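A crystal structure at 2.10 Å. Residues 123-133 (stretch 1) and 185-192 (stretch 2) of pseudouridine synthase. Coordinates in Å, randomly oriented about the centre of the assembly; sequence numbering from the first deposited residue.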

ATOM      1  N   ASP A 123      33.843 -16.146  12.049  1.00 67.07           N
ATOM      2  CA  ASP A 123      34.680 -15.737  13.174  1.00 67.36           C
ATOM      3  C   ASP A 123      35.103 -14.275  13.047  1.00 65.57           C
ATOM      4  O   ASP A 123      35.162 -13.545  14.039  1.00 65.32           O
ATOM      5  N   LYS A 124      35.398 -13.854  11.822  1.00 63.73           N
ATOM      6  CA  LYS A 124      35.813 -12.482  11.565  1.00 62.52           C
ATOM      7  C   LYS A 124      34.647 -11.516  11.800  1.00 62.78           C
ATOM      8  O   LYS A 124      34.809 -10.477  12.449  1.00 62.54           O
ATOM      9  N   ILE A 125      33.472 -11.863  11.280  1.00 61.96           N
ATOM     10  CA  ILE A 125      32.292 -11.020  11.452  1.00 60.96           C
ATOM     11  C   ILE A 125      32.033 -10.753  12.931  1.00 61.86           C
ATOM     12  O   ILE A 125      31.802  -9.611  13.330  1.00 61.93           O
ATOM     13  N   ARG A 126      32.068 -11.808  13.740  1.00 62.87           N
ATOM     14  CA  ARG A 126      31.826 -11.674  15.172  1.00 65.05           C
ATOM     15  C   ARG A 126      32.854 -10.809  15.887  1.00 66.20           C
ATOM     16  O   ARG A 126      32.510 -10.066  16.807  1.00 66.41           O
ATOM     17  N   ALA A 127      34.112 -10.900  15.466  1.00 67.22           N
ATOM     18  CA  ALA A 127      35.173 -10.121  16.091  1.00 67.82           C
ATOM     19  C   ALA A 127      35.059  -8.641  15.747  1.00 68.10           C
ATOM     20  O   ALA A 127      35.199  -7.783  16.619  1.00 68.88           O
ATOM     21  N   VAL A 128      34.802  -8.348  14.477  1.00 68.35           N
ATOM     22  CA  VAL A 128      34.679  -6.971  14.017  1.00 68.52           C
ATOM     23  C   VAL A 128      33.452  -6.265  14.580  1.00 69.13           C
ATOM     24  O   VAL A 128      33.505  -5.077  14.907  1.00 69.23           O
ATOM     25  N   MET A 129      32.344  -6.987  14.688  1.00 68.82           N
ATOM     26  CA  MET A 129      31.128  -6.390  15.216  1.00 69.29           C
ATOM     27  C   MET A 129      31.201  -6.286  16.726  1.00 69.86           C
ATOM     28  O   MET A 129      30.315  -5.725  17.369  1.00 70.65           O
ATOM     29  N   LYS A 130      32.271  -6.831  17.291  1.00 69.99           N
ATOM     30  CA  LYS A 130      32.469  -6.778  18.729  1.00 70.94           C
ATOM     31  C   LYS A 130      33.232  -5.491  19.031  1.00 70.27           C
ATOM     32  O   LYS A 130      33.078  -4.898  20.095  1.00 70.41           O
ATOM     33  N   GLU A 131      34.037  -5.053  18.070  1.00 69.50           N
ATOM     34  CA  GLU A 131      34.834  -3.844  18.225  1.00 69.88           C
ATOM     35  C   GLU A 131      34.039  -2.570  17.949  1.00 68.78           C
ATOM     36  O   GLU A 131      34.508  -1.471  18.244  1.00 69.19           O
ATOM     37  N   PHE A 132      32.849  -2.702  17.365  1.00 66.91           N
ATOM     38  CA  PHE A 132      32.035  -1.525  17.082  1.00 63.51           C
ATOM     39  C   PHE A 132      31.211  -1.089  18.279  1.00 62.84           C
ATOM     40  O   PHE A 132      30.531  -0.064  18.234  1.00 62.39           O
ATOM     41  N   GLU A 133      31.267  -1.873  19.347  1.00 62.37           N
ATOM     42  CA  GLU A 133      30.551  -1.528  20.563  1.00 64.01           C
ATOM     43  C   GLU A 133      31.341  -0.403  21.221  1.00 64.01           C
ATOM     44  O   GLU A 133      32.550  -0.512  21.413  1.00 63.73           O
ATOM     45  N   HIS A 185      27.122   0.494   7.421  1.00 47.52           N
ATOM     46  CA  HIS A 185      28.038   0.874   6.352  1.00 50.79           C
ATOM     47  C   HIS A 185      29.482   0.800   6.861  1.00 51.23           C
ATOM     48  O   HIS A 185      30.362   0.278   6.181  1.00 51.78           O
ATOM     49  N   HIS A 186      29.719   1.309   8.068  1.00 51.59           N
ATOM     50  CA  HIS A 186      31.058   1.294   8.647  1.00 53.35           C
ATOM     51  C   HIS A 186      31.531  -0.116   8.967  1.00 52.56           C
ATOM     52  O   HIS A 186      32.725  -0.402   8.899  1.00 51.68           O
ATOM     53  N   ILE A 187      30.595  -0.989   9.330  1.00 50.96           N
ATOM     54  CA  ILE A 187      30.930  -2.372   9.639  1.00 51.46           C
ATOM     55  C   ILE A 187      31.334  -3.048   8.337  1.00 51.63           C
ATOM     56  O   ILE A 187      32.228  -3.896   8.315  1.00 52.38           O
ATOM     57  N   GLY A 188      30.675  -2.661   7.250  1.00 52.52           N
ATOM     58  CA  GLY A 188      30.992  -3.229   5.954  1.00 54.40           C
ATOM     59  C   GLY A 188      32.375  -2.792   5.506  1.00 55.38           C
ATOM     60  O   GLY A 188      33.101  -3.559   4.871  1.00 56.04           O
ATOM     61  N   LEU A 189      32.739  -1.554   5.837  1.00 55.96           N
ATOM     62  CA  LEU A 189      34.050  -1.015   5.474  1.00 55.92           C
ATOM     63  C   LEU A 189      35.132  -1.730   6.261  1.00 54.99           C
ATOM     64  O   LEU A 189      36.191  -2.045   5.728  1.00 56.08           O
ATOM     65  N   ALA A 190      34.850  -1.992   7.533  1.00 56.08           N
ATOM     66  CA  ALA A 190      35.793  -2.677   8.407  1.00 57.20           C
ATOM     67  C   ALA A 190      36.028  -4.113   7.945  1.00 58.00           C
ATOM     68  O   ALA A 190      37.135  -4.636   8.068  1.00 57.76           O
ATOM     69  N   LEU A 191      34.983  -4.747   7.417  1.00 59.28           N
ATOM     70  CA  LEU A 191      35.087  -6.123   6.932  1.00 59.52           C
ATOM     71  C   LEU A 191      35.776  -6.160   5.578  1.00 58.79           C
ATOM     72  O   LEU A 191      36.182  -7.221   5.106  1.00 60.14           O
ATOM     73  N   GLY A 192      35.891  -4.991   4.954  1.00 59.39           N
ATOM     74  CA  GLY A 192      36.543  -4.891   3.660  1.00 58.40           C
ATOM     75  C   GLY A 192      35.671  -5.219   2.464  1.00 59.08           C
ATOM     76  O   GLY A 192      36.002  -4.845   1.337  1.00 60.33           O
TER

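Two helices of pseudouridine synthase pack here with axes 10.1 Å apart at closest approach, their directions 128° apart. The contact buries 456 Å² and is largely apolar. Asp123 does not reach the other stretch. Lys124 points toward it with an extended side chain, t at all four chi angles. This reach brings Lys124 NZ to 3.4 Å from Leu191 O, a weak hydrogen bond and the only one between the stretches. Ile125 (m, t) points sideways; its CA lies 4.2 Å from Leu191 CD2. Arg126 points away, and Ala127 is out of reach. Val128 (t) points toward the partner helix and meets two residues: its CG1 is 3.7 Å from Ala190 CB, its CG2 3.7 Å from Leu191 CD2. Leu191 (m, t) starts sideways, but its end comes nearer. Met129 (m, t, p) sets its CG 4.0 Å from Ile187 CG2. Lys130 turns to its own stretch, where its NZ forms a salt bridge with Glu133 OE1 at 3.5 Å. Phe132 points toward stretch 2 with chi1 at -91°, between wells. Ile187 (m, t) covers one ring face: its CG1 sits 3.7 Å from the Phe132 ring centroid, a CH-pi contact. Ala190 CB lies at the ring edge, 3.6 Å from Phe132 CE1. Phe132 CE2 also approaches His186 CB at 3.7 Å.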

ATOM      1  CB  ASP A 123      35.927 -16.628  13.257  1.00 71.04           C
ATOM      2  CG  ASP A 123      36.716 -16.656  11.956  1.00 75.02           C
ATOM      3  OD1 ASP A 123      36.171 -17.140  10.938  1.00 77.90           O
ATOM      4  OD2 ASP A 123      37.879 -16.193  11.951  1.00 76.72           O
ATOM      5  CB  LYS A 124      36.323 -12.352  10.132  1.00 62.19           C
ATOM      6  CG  LYS A 124      36.951 -11.005   9.818  1.00 64.07           C
ATOM      7  CD  LYS A 124      37.415 -10.938   8.374  1.00 65.97           C
ATOM      8  CE  LYS A 124      37.930  -9.550   8.019  1.00 67.59           C
ATOM      9  NZ  LYS A 124      38.235  -9.437   6.563  1.00 69.40           N
ATOM     10  CB  ILE A 125      31.021 -11.672  10.856  1.00 59.02           C
ATOM     11  CG1 ILE A 125      31.224 -11.964   9.367  1.00 57.62           C
ATOM     12  CG2 ILE A 125      29.827 -10.738  11.042  1.00 56.76           C
ATOM     13  CD1 ILE A 125      30.035 -12.639   8.703  1.00 54.28           C
ATOM     14  CB  ARG A 126      31.774 -13.048  15.842  1.00 65.98           C
ATOM     15  CG  ARG A 126      30.443 -13.763  15.680  1.00 68.91           C
ATOM     16  CD  ARG A 126      30.198 -14.723  16.836  1.00 70.28           C
ATOM     17  NE  ARG A 126      28.800 -15.138  16.912  1.00 72.19           N
ATOM     18  CZ  ARG A 126      28.203 -15.917  16.016  1.00 73.01           C
ATOM     19  NH1 ARG A 126      28.885 -16.370  14.974  1.00 73.47           N
ATOM     20  NH2 ARG A 126      26.921 -16.236  16.160  1.00 73.23           N
ATOM     21  CB  ALA A 127      36.536 -10.653  15.661  1.00 67.02           C
ATOM     22  CB  VAL A 128      34.616  -6.904  12.484  1.00 68.10           C
ATOM     23  CG1 VAL A 128      34.335  -5.483  12.032  1.00 67.54           C
ATOM     24  CG2 VAL A 128      35.929  -7.393  11.903  1.00 69.24           C
ATOM     25  CB  MET A 129      29.907  -7.204  14.794  1.00 67.90           C
ATOM     26  CG  MET A 129      29.555  -7.022  13.331  1.00 66.57           C
ATOM     27  SD  MET A 129      28.095  -7.939  12.861  1.00 67.14           S
ATOM     28  CE  MET A 129      26.806  -6.974  13.682  1.00 65.41           C
ATOM     29  CB  LYS A 130      33.272  -7.994  19.200  1.00 72.27           C
ATOM     30  CG  LYS A 130      33.351  -8.146  20.711  1.00 73.66           C
ATOM     31  CD  LYS A 130      31.971  -8.380  21.313  1.00 75.52           C
ATOM     32  CE  LYS A 130      32.033  -8.536  22.829  1.00 75.90           C
ATOM     33  NZ  LYS A 130      30.676  -8.718  23.424  1.00 74.64           N
ATOM     34  CB  GLU A 131      36.047  -3.888  17.290  1.00 72.36           C
ATOM     35  CG  GLU A 131      35.709  -3.601  15.832  1.00 75.86           C
ATOM     36  CD  GLU A 131      36.909  -3.698  14.908  1.00 77.45           C
ATOM     37  OE1 GLU A 131      37.526  -4.785  14.842  1.00 77.83           O
ATOM     38  OE2 GLU A 131      37.231  -2.686  14.250  1.00 79.01           O
ATOM     39  CB  PHE A 132      31.124  -1.753  15.877  1.00 59.87           C
ATOM     40  CG  PHE A 132      31.748  -1.348  14.580  1.00 57.89           C
ATOM     41  CD1 PHE A 132      32.608  -2.208  13.907  1.00 56.86           C
ATOM     42  CD2 PHE A 132      31.525  -0.079  14.060  1.00 56.39           C
ATOM     43  CE1 PHE A 132      33.240  -1.808  12.732  1.00 57.67           C
ATOM     44  CE2 PHE A 132      32.152   0.332  12.890  1.00 57.41           C
ATOM     45  CZ  PHE A 132      33.013  -0.535  12.222  1.00 58.34           C
ATOM     46  CB  GLU A 133      30.464  -2.736  21.494  1.00 63.70           C
ATOM     47  CG  GLU A 133      29.541  -3.828  20.986  1.00 66.22           C
ATOM     48  CD  GLU A 133      29.679  -5.116  21.766  1.00 67.81           C
ATOM     49  OE1 GLU A 133      30.766  -5.727  21.702  1.00 70.92           O
ATOM     50  OE2 GLU A 133      28.707  -5.513  22.445  1.00 66.67           O
ATOM     51  CB  HIS A 185      27.713   2.292   5.875  1.00 54.20           C
ATOM     52  CG  HIS A 185      28.600   2.783   4.771  1.00 58.97           C
ATOM     53  ND1 HIS A 185      28.574   2.248   3.501  1.00 61.40           N
ATOM     54  CD2 HIS A 185      29.532   3.767   4.747  1.00 60.27           C
ATOM     55  CE1 HIS A 185      29.451   2.881   2.740  1.00 61.90           C
ATOM     56  NE2 HIS A 185      30.045   3.807   3.472  1.00 61.66           N
ATOM     57  CB  HIS A 186      31.105   2.164   9.907  1.00 56.13           C
ATOM     58  CG  HIS A 186      31.006   3.631   9.622  1.00 60.72           C
ATOM     59  ND1 HIS A 186      31.336   4.596  10.549  1.00 61.72           N
ATOM     60  CD2 HIS A 186      30.629   4.296   8.504  1.00 62.16           C
ATOM     61  CE1 HIS A 186      31.168   5.792  10.013  1.00 63.43           C
ATOM     62  NE2 HIS A 186      30.740   5.639   8.773  1.00 63.60           N
ATOM     63  CB  ILE A 187      29.723  -3.122  10.265  1.00 52.36           C
ATOM     64  CG1 ILE A 187      29.511  -2.650  11.710  1.00 52.26           C
ATOM     65  CG2 ILE A 187      29.945  -4.625  10.202  1.00 49.26           C
ATOM     66  CD1 ILE A 187      28.250  -3.201  12.370  1.00 54.10           C
ATOM     67  CB  LEU A 189      34.122   0.489   5.757  1.00 55.05           C
ATOM     68  CG  LEU A 189      33.392   1.419   4.780  1.00 55.68           C
ATOM     69  CD1 LEU A 189      33.514   2.858   5.261  1.00 54.33           C
ATOM     70  CD2 LEU A 189      33.980   1.268   3.381  1.00 54.34           C
ATOM     71  CB  ALA A 190      35.277  -2.664   9.840  1.00 56.44           C
ATOM     72  CB  LEU A 191      33.697  -6.755   6.820  1.00 59.35           C
ATOM     73  CG  LEU A 191      33.004  -7.046   8.146  1.00 59.49           C
ATOM     74  CD1 LEU A 191      31.612  -7.584   7.881  1.00 60.92           C
ATOM     75  CD2 LEU A 191      33.821  -8.050   8.944  1.00 60.29           C
TER